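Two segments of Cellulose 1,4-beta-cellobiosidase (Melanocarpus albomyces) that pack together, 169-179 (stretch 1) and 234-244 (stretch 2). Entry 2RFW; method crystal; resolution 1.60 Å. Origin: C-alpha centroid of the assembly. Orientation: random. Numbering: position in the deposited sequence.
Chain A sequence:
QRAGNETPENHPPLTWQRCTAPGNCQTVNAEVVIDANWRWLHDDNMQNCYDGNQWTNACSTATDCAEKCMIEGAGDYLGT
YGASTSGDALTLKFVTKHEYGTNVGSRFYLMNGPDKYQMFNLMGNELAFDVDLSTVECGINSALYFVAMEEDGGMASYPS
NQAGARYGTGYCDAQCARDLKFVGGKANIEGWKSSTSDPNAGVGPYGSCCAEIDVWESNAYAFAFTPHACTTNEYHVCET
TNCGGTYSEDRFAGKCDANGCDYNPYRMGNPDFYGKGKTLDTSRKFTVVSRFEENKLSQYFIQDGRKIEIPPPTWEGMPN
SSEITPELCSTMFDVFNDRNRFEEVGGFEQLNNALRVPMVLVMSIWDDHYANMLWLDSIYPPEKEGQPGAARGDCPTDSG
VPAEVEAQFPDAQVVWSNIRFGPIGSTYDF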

# COMPACT_ATOMS: atom_id res chain seq x y z
N THR A 169 -2.90 13.02 6.20
CA THR A 169 -1.53 13.46 5.98
C THR A 169 -0.59 12.35 6.44
O THR A 169 -1.12 11.39 7.00
CB THR A 169 -1.12 14.73 6.73
OG1 THR A 169 -1.11 14.45 8.15
CG2 THR A 169 -2.10 15.89 6.52
N GLY A 170 0.69 12.54 6.20
CA GLY A 170 1.77 11.81 6.74
C GLY A 170 2.22 10.48 6.20
O GLY A 170 3.06 9.81 6.80
N TYR A 171 1.70 10.05 5.06
CA TYR A 171 2.06 8.77 4.46
C TYR A 171 3.56 8.54 4.36
O TYR A 171 4.35 9.48 4.34
CB TYR A 171 1.43 8.73 3.07
CG TYR A 171 1.58 7.41 2.35
CD1 TYR A 171 1.12 6.24 2.94
CD2 TYR A 171 2.15 7.34 1.09
CE1 TYR A 171 1.24 5.02 2.29
CE2 TYR A 171 2.28 6.12 0.44
CZ TYR A 171 1.82 4.97 1.04
OH TYR A 171 1.94 3.75 0.40
N CYS A 172 3.93 7.27 4.28
CA CYS A 172 5.29 6.80 4.05
C CYS A 172 5.22 5.31 3.74
O CYS A 172 4.12 4.75 3.73
CB CYS A 172 6.22 7.12 5.21
SG CYS A 172 5.81 6.44 6.83
N ASP A 173 6.35 4.69 3.45
CA ASP A 173 6.41 3.29 3.05
C ASP A 173 7.83 2.98 2.61
O ASP A 173 8.60 3.92 2.40
CB ASP A 173 5.39 2.99 1.96
CG ASP A 173 5.62 3.60 0.60
OD1 ASP A 173 6.69 4.21 0.38
OD2 ASP A 173 4.73 3.49 -0.28
N ALA A 174 8.22 1.72 2.43
CA ALA A 174 9.61 1.43 2.11
C ALA A 174 10.00 1.77 0.67
O ALA A 174 11.02 1.27 0.18
CB ALA A 174 9.90 -0.04 2.40
N GLN A 175 9.23 2.60 -0.01
CA GLN A 175 9.54 3.16 -1.31
C GLN A 175 9.95 4.63 -1.15
O GLN A 175 10.49 5.22 -2.08
CB GLN A 175 8.34 3.07 -2.24
CG GLN A 175 8.65 2.64 -3.66
CD GLN A 175 8.93 1.15 -3.77
OE1 GLN A 175 9.53 0.70 -4.74
NE2 GLN A 175 8.50 0.39 -2.77
N CYS A 176 9.67 5.17 0.02
CA CYS A 176 10.06 6.52 0.42
C CYS A 176 9.37 7.61 -0.40
O CYS A 176 10.04 8.54 -0.86
CB CYS A 176 11.59 6.65 0.33
SG CYS A 176 12.48 5.98 1.77
N ALA A 177 8.07 7.48 -0.54
CA ALA A 177 7.01 8.20 -1.18
C ALA A 177 7.32 9.57 -1.74
O ALA A 177 6.70 10.53 -1.26
CB ALA A 177 5.86 8.41 -0.17
N ARG A 178 8.19 9.72 -2.74
CA ARG A 178 8.52 11.07 -3.22
C ARG A 178 7.43 11.66 -4.10
O ARG A 178 7.57 12.71 -4.74
CB ARG A 178 9.84 11.01 -3.99
CG ARG A 178 10.34 9.60 -4.29
CD ARG A 178 11.75 9.69 -4.88
NE ARG A 178 12.24 11.06 -4.72
CZ ARG A 178 13.46 11.43 -4.37
NH1 ARG A 178 14.39 10.52 -4.12
NH2 ARG A 178 13.75 12.73 -4.27
N ASP A 179 6.27 11.00 -4.20
CA ASP A 179 5.27 11.58 -5.12
C ASP A 179 4.36 12.51 -4.34
O ASP A 179 3.49 13.19 -4.90
CB ASP A 179 4.53 10.46 -5.82
CG ASP A 179 3.72 9.53 -4.94
OD1 ASP A 179 4.11 9.25 -3.79
OD2 ASP A 179 2.65 9.05 -5.40
N GLU A 234 10.71 3.86 11.75
CA GLU A 234 9.87 5.01 12.02
C GLU A 234 9.98 6.00 10.86
O GLU A 234 11.11 6.14 10.39
CB GLU A 234 10.30 5.64 13.35
CG GLU A 234 11.75 5.43 13.75
CD GLU A 234 12.11 4.10 14.38
OE1 GLU A 234 11.77 3.87 15.56
OE2 GLU A 234 12.73 3.27 13.70
N TYR A 235 8.87 6.58 10.44
CA TYR A 235 8.75 7.61 9.43
C TYR A 235 9.98 8.52 9.47
O TYR A 235 10.40 8.88 10.56
CB TYR A 235 7.53 8.50 9.63
CG TYR A 235 7.33 9.65 8.67
CD1 TYR A 235 6.60 9.46 7.50
CD2 TYR A 235 7.83 10.93 8.87
CE1 TYR A 235 6.38 10.47 6.58
CE2 TYR A 235 7.63 11.95 7.96
CZ TYR A 235 6.90 11.73 6.81
OH TYR A 235 6.72 12.76 5.93
N HIS A 236 10.47 8.89 8.30
CA HIS A 236 11.61 9.81 8.26
C HIS A 236 11.83 10.30 6.84
O HIS A 236 11.64 9.55 5.88
CB HIS A 236 12.87 9.15 8.80
CG HIS A 236 13.59 8.26 7.84
ND1 HIS A 236 13.30 6.92 7.70
CD2 HIS A 236 14.59 8.50 6.96
CE1 HIS A 236 14.09 6.38 6.79
NE2 HIS A 236 14.88 7.33 6.32
N VAL A 237 12.24 11.56 6.75
CA VAL A 237 12.50 12.26 5.50
C VAL A 237 13.93 12.04 5.01
O VAL A 237 14.90 12.38 5.69
CB VAL A 237 12.19 13.75 5.71
CG1 VAL A 237 12.40 14.55 4.43
CG2 VAL A 237 10.76 13.89 6.23
N CYS A 238 14.05 11.47 3.82
CA CYS A 238 15.30 11.20 3.12
C CYS A 238 15.67 12.27 2.10
O CYS A 238 14.80 13.02 1.64
CB CYS A 238 15.15 9.87 2.38
SG CYS A 238 13.79 9.93 1.17
N GLU A 239 16.94 12.39 1.72
CA GLU A 239 17.32 13.49 0.84
C GLU A 239 17.76 13.05 -0.55
O GLU A 239 18.83 12.45 -0.67
CB GLU A 239 18.43 14.34 1.48
CG GLU A 239 18.51 15.76 0.95
CD GLU A 239 17.22 16.54 1.01
OE1 GLU A 239 16.15 16.02 0.59
OE2 GLU A 239 17.24 17.70 1.46
N THR A 240 16.94 13.37 -1.52
CA THR A 240 16.96 13.02 -2.92
C THR A 240 17.77 11.74 -3.16
O THR A 240 17.22 10.64 -3.15
CB THR A 240 17.52 14.13 -3.82
OG1 THR A 240 17.76 15.32 -3.06
CG2 THR A 240 16.50 14.49 -4.90
N THR A 241 19.07 11.90 -3.38
CA THR A 241 19.94 10.76 -3.68
C THR A 241 20.11 9.83 -2.49
O THR A 241 20.76 8.79 -2.62
CB THR A 241 21.32 11.24 -4.16
OG1 THR A 241 21.66 12.45 -3.48
CG2 THR A 241 21.28 11.56 -5.65
N ASN A 242 19.55 10.16 -1.34
CA ASN A 242 19.56 9.34 -0.13
C ASN A 242 18.14 8.84 0.15
O ASN A 242 17.74 8.47 1.24
CB ASN A 242 20.16 10.11 1.03
CG ASN A 242 21.57 10.57 0.71
OD1 ASN A 242 22.59 9.92 0.98
ND2 ASN A 242 21.64 11.75 0.08
N CYS A 243 17.39 8.86 -0.94
CA CYS A 243 16.09 8.22 -1.06
C CYS A 243 16.26 7.07 -2.07
O CYS A 243 16.71 7.31 -3.19
CB CYS A 243 14.98 9.14 -1.53
SG CYS A 243 14.59 10.60 -0.55
N GLY A 244 15.93 5.85 -1.66
CA GLY A 244 15.92 4.73 -2.61
C GLY A 244 14.55 4.62 -3.27
O GLY A 244 13.91 5.65 -3.44

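Neither backbone offers the other a long regular edge. Stretch 1 has no helix or strand, and stretch 2 has only a weakly bonded strand at about 236-239, with loop or turn around it. No backbone-to-backbone hydrogen bond crosses between them. The chains approach at two separate places: the CA atoms of Cys 172 and Tyr 235 are 6.4 Å apart, and farther along, the CA atoms of Cys 176 and Cys 243 are also 6.4 Å apart. The backbone hydrogen bonds described here lie within each stretch. In stretch 1, Cys 176 N bonds to Asp 173 O at 2.9 Å, while Asp 173 OD1 accepts from Gln 175 N at 3.0 Å, so one aspartate ties down the turn through both its backbone and its side chain. Gly 170 sits at positive phi (81°), a conformation that by itself favours glycine.

Stretch 2 also closes a turn with its own bonds, and adds a disulfide. Cys 243 N bonds to Thr 240 O at 2.8 Å, and Asn 242 N lies a very short 2.5 Å from its acceptor, Glu 239 O. The same Glu 239 O also takes a hydrogen bond from Asn 242 ND2 at 3.0 Å. The disulfide, Cys 238 SG to Cys 243 SG at 2.0 Å, then locks the two ends of this turn together, giving stretch 1 a braced surface to pack against.

The one hydrogen bond across the contact uses a carbonyl of that turn. Arg 178 NH1 donates to Thr 240 O at 3.0 Å, with an N-H...acceptor angle of 158°, close to straight. The carbonyl lies at the edge of the guanidinium, near its plane, where the N-H groups point, and it is the same oxygen that already accepts from Cys 243 N. Over one face of the guanidinium sits Cys 243 SG, so one sulfur of the disulfide lies over a face while the carbonyl meets the edge. The fit is tight: Arg 178 NH1 is 3.0 Å from Cys 243 CB, and Arg 178 NH2 is 3.3 Å from Thr 240 CG2. The arginine is off the usual wells at chi1 (11°) and chi3 (11°). Arg 178 also has the largest area covered by the opposing stretch, 84 Å².

Beside this polar anchor, Cys 176 points its CA-to-CB bond toward stretch 2 and places CB 4.0 Å from Cys 238 SG, an apolar contact with the other half of the disulfide.

At the second site the tyrosine ring of Tyr 235, chi1 t, is met at its edge. Cys 172 SG is 3.2 Å from Tyr 235 CD1 and 85° off the ring normal, a sulfur-aromatic approach almost in the ring plane. Tyr 171 O also lies near that plane, 3.2 Å from Tyr 235 CE1; aromatic C-H groups carry a slight positive charge, which suits an oxygen there. The rule here is modest: a turn closed by a disulfide and its own hydrogen bonds, one well-aimed arginine, and sulfur at ring edge and cation face.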